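Local structure of metallo-beta-lactamase domain-containing protein (Thermotoga maritima, 3H3E) at residues L66-H71 with F160-L166; P135-K141 with D186-D191. The protein binds zinc and is probably a metal-dependent hydrolase of the metallo-beta-lactamase superfamily, possibly with transferase activity, its substrate being unknown. The protein carries 2 engineered substitutions. One frame throughout, in Å; residues are numbered along the deposited sequence.

Contact 1 is core and contact 2 lies nearer the surface: every touching residue of the first is buried, whereas the second mixes buried with exposed positions. Their centres are about 14 Å apart, and their segments alternate along the chain. Contact 1 joins the loops after strand 64-66 and before strand 165-170, two strands from different sheets, beside the zinc. Contact 2 clamps the loop 135-141 onto helix 185-193. Backbone carbonyl acceptors, a glutamine amide and zinc-binding histidines carry most of the first, charged side chains of arginine, lysine and aspartate the second. The two meet where Pro-135 packs on the backbone of Glu-161 and Glu-163, and where Ile-188 packs against Glu-163 and Thr-165.

Contact 1. Residues L66-H71 with F160-L166; sequences LISHGH and FEDEQTL. With ZN (zinc ion), chain B.
Ser-68 and Gln-164 form the tight centre of this contact. The backbone N of Gln-164 donates to Ser-68 O over 2.8 Å, in the carbonyl plane and on a lone pair, while Glu-163 CA offers its hydrogen to the same oxygen. The Gln-164 side chain reaches the carbonyl one residue earlier in the facing segment: with CG between its backbone N and carbonyl carbon (chi1 53°) and the chain extended, NE2 meets Ile-67 O at 2.8 Å from above that carbonyl's plane. Water 1 donates to both Ile-67 O and Asp-162 O, a less direct link beside these bonds. The far end is sparser between the two segments: Leu-66 and Leu-166 cross at about a right angle and meet through their CD1 methyls, 3.8 Å apart, with Val-40 and Ile-126 packing on both. All touching residues are buried, so the contact has no solvent side.

Toward the zinc, side chains take over. His-69 NE2 binds the metal at 2.3 Å and His-71 ND1 at 2.2 Å; His-182 supplies a third ligand. Phe-160 brings CE2 to within 3.5 Å of His-71 CE1, which lies at the edge of the phenyl ring, and stacks on His-182. Gly-70 N donates to Asp-162 OD2, whose position is less sure, and Asp-162 also pairs with Lys-96.

His-69 and His-71 open the family's HxHxDH motif. His-69 ND1 donates in its ring plane to Ser-68 OG at 3.1 Å, and Asp-43 bonds that hydroxyl. This second shell probably restrains the ring's rotation and helps direct NE2 at the zinc.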
loop_
_atom_site.group_PDB
_atom_site.type_symbol
_atom_site.label_atom_id
_atom_site.label_comp_id
_atom_site.label_asym_id
_atom_site.label_seq_id
_atom_site.Cartn_x
_atom_site.Cartn_y
_atom_site.Cartn_z
ATOM N N LEU A 66 -2.699 7.643 -5.828
ATOM C CA LEU A 66 -2.904 6.248 -6.194
ATOM C C LEU A 66 -3.545 5.520 -5.045
ATOM O O LEU A 66 -3.171 5.726 -3.899
ATOM C CB LEU A 66 -1.577 5.575 -6.510
ATOM C CG LEU A 66 -0.559 6.422 -7.243
ATOM C CD1 LEU A 66 0.703 5.633 -7.378
ATOM C CD2 LEU A 66 -1.086 6.840 -8.605
ATOM N N ILE A 67 -4.493 4.647 -5.355
ATOM C CA ILE A 67 -5.214 3.918 -4.327
ATOM C C ILE A 67 -4.901 2.434 -4.409
ATOM O O ILE A 67 -5.203 1.789 -5.414
ATOM C CB ILE A 67 -6.714 4.113 -4.480
ATOM C CG1 ILE A 67 -7.068 5.584 -4.280
ATOM C CG2 ILE A 67 -7.439 3.283 -3.464
ATOM C CD1 ILE A 67 -6.683 6.119 -2.909
ATOM N N SER A 68 -4.302 1.896 -3.351
ATOM C CA SER A 68 -3.874 0.500 -3.328
ATOM C C SER A 68 -5.055 -0.467 -3.308
ATOM O O SER A 68 -4.990 -1.548 -3.879
ATOM C CB SER A 68 -2.987 0.250 -2.118
ATOM O OG SER A 68 -3.653 0.618 -0.931
ATOM N N HIS A 69 -6.126 -0.082 -2.631
ATOM C CA HIS A 69 -7.355 -0.863 -2.628
ATOM C C HIS A 69 -8.480 -0.045 -1.982
ATOM O O HIS A 69 -8.221 0.936 -1.290
ATOM C CB HIS A 69 -7.153 -2.240 -1.967
ATOM C CG HIS A 69 -6.810 -2.186 -0.512
ATOM N ND1 HIS A 69 -5.722 -1.492 -0.024
ATOM C CD2 HIS A 69 -7.398 -2.763 0.561
ATOM C CE1 HIS A 69 -5.669 -1.626 1.290
ATOM N NE2 HIS A 69 -6.673 -2.394 1.671
ATOM N N GLY A 70 -9.728 -0.416 -2.238
ATOM C CA GLY A 70 -10.848 0.388 -1.773
ATOM C C GLY A 70 -11.340 0.175 -0.353
ATOM O O GLY A 70 -12.538 0.177 -0.126
ATOM N N HIS A 71 -10.430 -0.010 0.600
ATOM C CA HIS A 71 -10.788 0.021 2.018
ATOM C C HIS A 71 -10.813 1.450 2.571
ATOM O O HIS A 71 -10.065 2.322 2.114
ATOM C CB HIS A 71 -9.813 -0.804 2.844
ATOM C CG HIS A 71 -10.244 -2.218 3.046
ATOM N ND1 HIS A 71 -9.351 -3.267 3.091
ATOM C CD2 HIS A 71 -11.475 -2.759 3.209
ATOM C CE1 HIS A 71 -10.014 -4.395 3.283
ATOM N NE2 HIS A 71 -11.305 -4.114 3.358
ATOM N N PHE A 160 -9.876 -9.264 -3.543
ATOM C CA PHE A 160 -9.117 -8.042 -3.731
ATOM C C PHE A 160 -8.610 -7.864 -5.148
ATOM O O PHE A 160 -7.452 -7.539 -5.381
ATOM C CB PHE A 160 -8.015 -7.934 -2.685
ATOM C CG PHE A 160 -8.546 -7.806 -1.298
ATOM C CD1 PHE A 160 -8.851 -8.927 -0.556
ATOM C CD2 PHE A 160 -8.793 -6.564 -0.749
ATOM C CE1 PHE A 160 -9.374 -8.809 0.733
ATOM C CE2 PHE A 160 -9.312 -6.439 0.540
ATOM C CZ PHE A 160 -9.598 -7.555 1.275
ATOM N N GLU A 161 -9.522 -8.057 -6.091
ATOM C CA GLU A 161 -9.240 -7.830 -7.495
ATOM C C GLU A 161 -8.919 -6.358 -7.737
ATOM O O GLU A 161 -8.504 -5.976 -8.838
ATOM C CB GLU A 161 -10.440 -8.241 -8.338
ATOM C CG GLU A 161 -10.929 -9.649 -8.105
ATOM C CD GLU A 161 -10.084 -10.686 -8.808
ATOM O OE1 GLU A 161 -9.002 -10.336 -9.335
ATOM O OE2 GLU A 161 -10.504 -11.865 -8.833
ATOM N N ASP A 162 -9.118 -5.540 -6.703
ATOM C CA ASP A 162 -8.856 -4.100 -6.769
ATOM C C ASP A 162 -7.464 -3.696 -6.312
ATOM O O ASP A 162 -7.069 -2.561 -6.497
ATOM C CB ASP A 162 -9.867 -3.337 -5.930
ATOM C CG ASP A 162 -9.894 -3.797 -4.478
ATOM O OD1 ASP A 162 -9.933 -5.023 -4.242
ATOM O OD2 ASP A 162 -9.901 -2.935 -3.571
ATOM N N GLU A 163 -6.724 -4.625 -5.722
ATOM C CA GLU A 163 -5.426 -4.327 -5.118
ATOM C C GLU A 163 -4.342 -4.044 -6.136
ATOM O O GLU A 163 -4.173 -4.792 -7.088
ATOM C CB GLU A 163 -4.977 -5.483 -4.227
ATOM C CG GLU A 163 -3.679 -5.227 -3.515
ATOM C CD GLU A 163 -3.468 -6.174 -2.356
ATOM O OE1 GLU A 163 -2.955 -7.295 -2.582
ATOM O OE2 GLU A 163 -3.811 -5.793 -1.215
ATOM N N GLN A 164 -3.599 -2.965 -5.921
ATOM C CA GLN A 164 -2.503 -2.610 -6.812
ATOM C C GLN A 164 -1.326 -2.081 -6.030
ATOM O O GLN A 164 -1.463 -1.649 -4.887
ATOM C CB GLN A 164 -2.941 -1.605 -7.876
ATOM C CG GLN A 164 -3.600 -0.368 -7.343
ATOM C CD GLN A 164 -4.024 0.565 -8.449
ATOM O OE1 GLN A 164 -3.938 0.228 -9.627
ATOM N NE2 GLN A 164 -4.504 1.735 -8.081
ATOM N N THR A 165 -0.160 -2.130 -6.656
ATOM C CA THR A 165 1.081 -1.881 -5.954
ATOM C C THR A 165 1.949 -0.973 -6.796
ATOM O O THR A 165 1.991 -1.091 -8.017
ATOM C CB THR A 165 1.820 -3.211 -5.644
ATOM O OG1 THR A 165 1.023 -3.989 -4.748
ATOM C CG2 THR A 165 3.151 -2.955 -4.986
ATOM N N LEU A 166 2.625 -0.046 -6.139
ATOM C CA LEU A 166 3.479 0.889 -6.836
ATOM C C LEU A 166 4.901 0.350 -6.909
ATOM O O LEU A 166 5.431 -0.164 -5.935
ATOM C CB LEU A 166 3.457 2.238 -6.120
ATOM C CG LEU A 166 4.391 3.323 -6.627
ATOM C CD1 LEU A 166 3.957 3.698 -8.011
ATOM C CD2 LEU A 166 4.371 4.545 -5.684
HETATM ZN ZN ZN B . -7.237 -3.384 3.659
HETATM O O HOH W 1 -7.493 0.311 -6.577
#

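Contact 2. Residues P135-K141 with D186-D191; sequences PANLRGK and DNILLD
Leu-190 CB lies over one face of the Arg-139 guanidinium, toward its rim and 3.4 Å from Arg-139 NH2, while Asn-137 CB of the arginine's own loop sits over the opposite face, also off-centre. NH1 of Arg-139 donates to Asn-187 OD1 at 3.0 Å, nearly in the guanidinium plane, and also to Asn-187 O at 3.1 Å, an oxygen already used by Asp-191 N inside the helix. NH2 forms a salt bridge with Asp-191 OD1 at 2.6 Å, the guanidinium and carboxylate planes turned 75° apart. Asp-191 OD2 receives the backbone N of Asn-137 at 2.9 Å from above the carboxylate plane.

A type I' turn from Leu-138 to Lys-141 presents the arginine, and an Asx turn, with Asn-137 OD1 accepting from Arg-139 N at 2.8 Å, precedes and overlaps it. Asn-187 ND2 bonds Leu-138 O weakly and Arg-183 O besides. Deeper in, Ala-136 CB packs on Ile-188 CG1 at 3.6 Å. Lys-141 NZ makes a salt bridge with Asp-186, its hydrogen bonds weak.

With NH1 and NH2 both bonded to the helix and a carbon near each face, the guanidinium is probably restrained in rotation, and the carboxylate of Asp-191 probably gains stability from the positive charge beside it.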
loop_
_atom_site.group_PDB
_atom_site.type_symbol
_atom_site.label_atom_id
_atom_site.label_comp_id
_atom_site.label_asym_id
_atom_site.label_seq_id
_atom_site.Cartn_x
_atom_site.Cartn_y
_atom_site.Cartn_z
ATOM N N PRO A 135 -3.632 -6.768 -9.333
ATOM C CA PRO A 135 -3.800 -7.784 -8.299
ATOM C C PRO A 135 -2.772 -8.896 -8.481
ATOM O O PRO A 135 -2.656 -9.456 -9.574
ATOM C CB PRO A 135 -5.196 -8.329 -8.577
ATOM C CG PRO A 135 -5.844 -7.373 -9.422
ATOM C CD PRO A 135 -4.821 -6.644 -10.183
ATOM N N ALA A 136 -2.041 -9.213 -7.417
ATOM C CA ALA A 136 -1.021 -10.256 -7.461
ATOM C C ALA A 136 -1.628 -11.629 -7.654
ATOM O O ALA A 136 -2.727 -11.907 -7.191
ATOM C CB ALA A 136 -0.209 -10.237 -6.189
ATOM N N ASN A 137 -0.890 -12.486 -8.335
ATOM C CA ASN A 137 -1.249 -13.876 -8.494
ATOM C C ASN A 137 -1.187 -14.561 -7.138
ATOM O O ASN A 137 -0.151 -14.553 -6.479
ATOM C CB ASN A 137 -0.269 -14.525 -9.478
ATOM C CG ASN A 137 -0.530 -16.010 -9.693
ATOM O OD1 ASN A 137 -1.276 -16.649 -8.954
ATOM N ND2 ASN A 137 0.113 -16.569 -10.705
ATOM N N LEU A 138 -2.294 -15.166 -6.724
ATOM C CA LEU A 138 -2.372 -15.784 -5.399
ATOM C C LEU A 138 -1.592 -17.094 -5.235
ATOM O O LEU A 138 -1.416 -17.570 -4.115
ATOM C CB LEU A 138 -3.828 -16.005 -5.018
ATOM C CG LEU A 138 -4.572 -14.733 -4.632
ATOM C CD1 LEU A 138 -6.049 -14.942 -4.773
ATOM C CD2 LEU A 138 -4.209 -14.296 -3.223
ATOM N N ARG A 139 -1.131 -17.666 -6.344
ATOM C CA ARG A 139 -0.430 -18.953 -6.327
ATOM C C ARG A 139 -0.987 -19.981 -5.341
ATOM O O ARG A 139 -0.228 -20.611 -4.598
ATOM C CB ARG A 139 1.057 -18.742 -6.084
ATOM C CG ARG A 139 1.735 -18.036 -7.228
ATOM C CD ARG A 139 3.058 -17.435 -6.834
ATOM N NE ARG A 139 3.584 -16.619 -7.917
ATOM C CZ ARG A 139 3.488 -15.299 -7.968
ATOM N NH1 ARG A 139 2.895 -14.637 -6.981
ATOM N NH2 ARG A 139 3.989 -14.646 -9.005
ATOM N N GLY A 140 -2.308 -20.154 -5.340
ATOM C CA GLY A 140 -2.944 -21.131 -4.474
ATOM C C GLY A 140 -3.311 -20.634 -3.084
ATOM O O GLY A 140 -4.040 -21.312 -2.369
ATOM N N LYS A 141 -2.803 -19.463 -2.695
ATOM C CA LYS A 141 -3.170 -18.835 -1.421
ATOM C C LYS A 141 -4.425 -17.993 -1.577
ATOM O O LYS A 141 -4.790 -17.617 -2.682
ATOM C CB LYS A 141 -2.030 -17.974 -0.873
ATOM C CG LYS A 141 -0.811 -18.785 -0.415
ATOM C CD LYS A 141 0.350 -17.880 -0.022
ATOM C CE LYS A 141 -0.054 -16.885 1.071
ATOM N NZ LYS A 141 0.855 -15.693 1.161
ATOM N N ASP A 186 4.426 -11.681 -0.484
ATOM C CA ASP A 186 5.242 -12.597 -1.279
ATOM C C ASP A 186 4.753 -12.755 -2.724
ATOM O O ASP A 186 5.550 -12.718 -3.659
ATOM C CB ASP A 186 5.387 -13.964 -0.595
ATOM C CG ASP A 186 4.044 -14.661 -0.311
ATOM O OD1 ASP A 186 3.011 -13.983 -0.127
ATOM O OD2 ASP A 186 4.035 -15.914 -0.243
ATOM N N ASN A 187 3.449 -12.935 -2.912
ATOM C CA ASN A 187 2.881 -12.999 -4.263
ATOM C C ASN A 187 3.132 -11.717 -5.013
ATOM O O ASN A 187 3.391 -11.708 -6.216
ATOM C CB ASN A 187 1.381 -13.280 -4.203
ATOM C CG ASN A 187 1.094 -14.712 -3.888
ATOM O OD1 ASN A 187 1.833 -15.595 -4.309
ATOM N ND2 ASN A 187 0.037 -14.963 -3.127
ATOM N N ILE A 188 3.064 -10.625 -4.273
ATOM C CA ILE A 188 3.247 -9.310 -4.840
ATOM C C ILE A 188 4.664 -9.171 -5.350
ATOM O O ILE A 188 4.884 -8.684 -6.448
ATOM C CB ILE A 188 2.895 -8.224 -3.813
ATOM C CG1 ILE A 188 1.367 -8.175 -3.639
ATOM C CG2 ILE A 188 3.455 -6.894 -4.230
ATOM C CD1 ILE A 188 0.868 -7.283 -2.524
ATOM N N LEU A 189 5.630 -9.633 -4.565
ATOM C CA LEU A 189 7.039 -9.483 -4.941
ATOM C C LEU A 189 7.420 -10.391 -6.096
ATOM O O LEU A 189 8.159 -9.998 -6.981
ATOM C CB LEU A 189 7.947 -9.749 -3.744
ATOM C CG LEU A 189 7.884 -8.714 -2.612
ATOM C CD1 LEU A 189 8.901 -9.047 -1.558
ATOM C CD2 LEU A 189 8.139 -7.340 -3.159
ATOM N N LEU A 190 6.902 -11.611 -6.075
ATOM C CA LEU A 190 7.116 -12.561 -7.147
ATOM C C LEU A 190 6.507 -12.046 -8.441
ATOM O O LEU A 190 7.090 -12.196 -9.509
ATOM C CB LEU A 190 6.508 -13.913 -6.780
ATOM C CG LEU A 190 7.059 -14.628 -5.542
ATOM C CD1 LEU A 190 6.095 -15.702 -5.042
ATOM C CD2 LEU A 190 8.408 -15.233 -5.864
ATOM N N ASP A 191 5.330 -11.439 -8.361
ATOM C CA ASP A 191 4.744 -10.858 -9.561
ATOM C C ASP A 191 5.678 -9.795 -10.127
ATOM O O ASP A 191 5.889 -9.720 -11.331
ATOM C CB ASP A 191 3.355 -10.284 -9.289
ATOM C CG ASP A 191 2.241 -11.303 -9.518
ATOM O OD1 ASP A 191 2.510 -12.521 -9.422
ATOM O OD2 ASP A 191 1.090 -10.892 -9.794
HETATM O O HOH W 2 1.955 -14.564 -12.033
#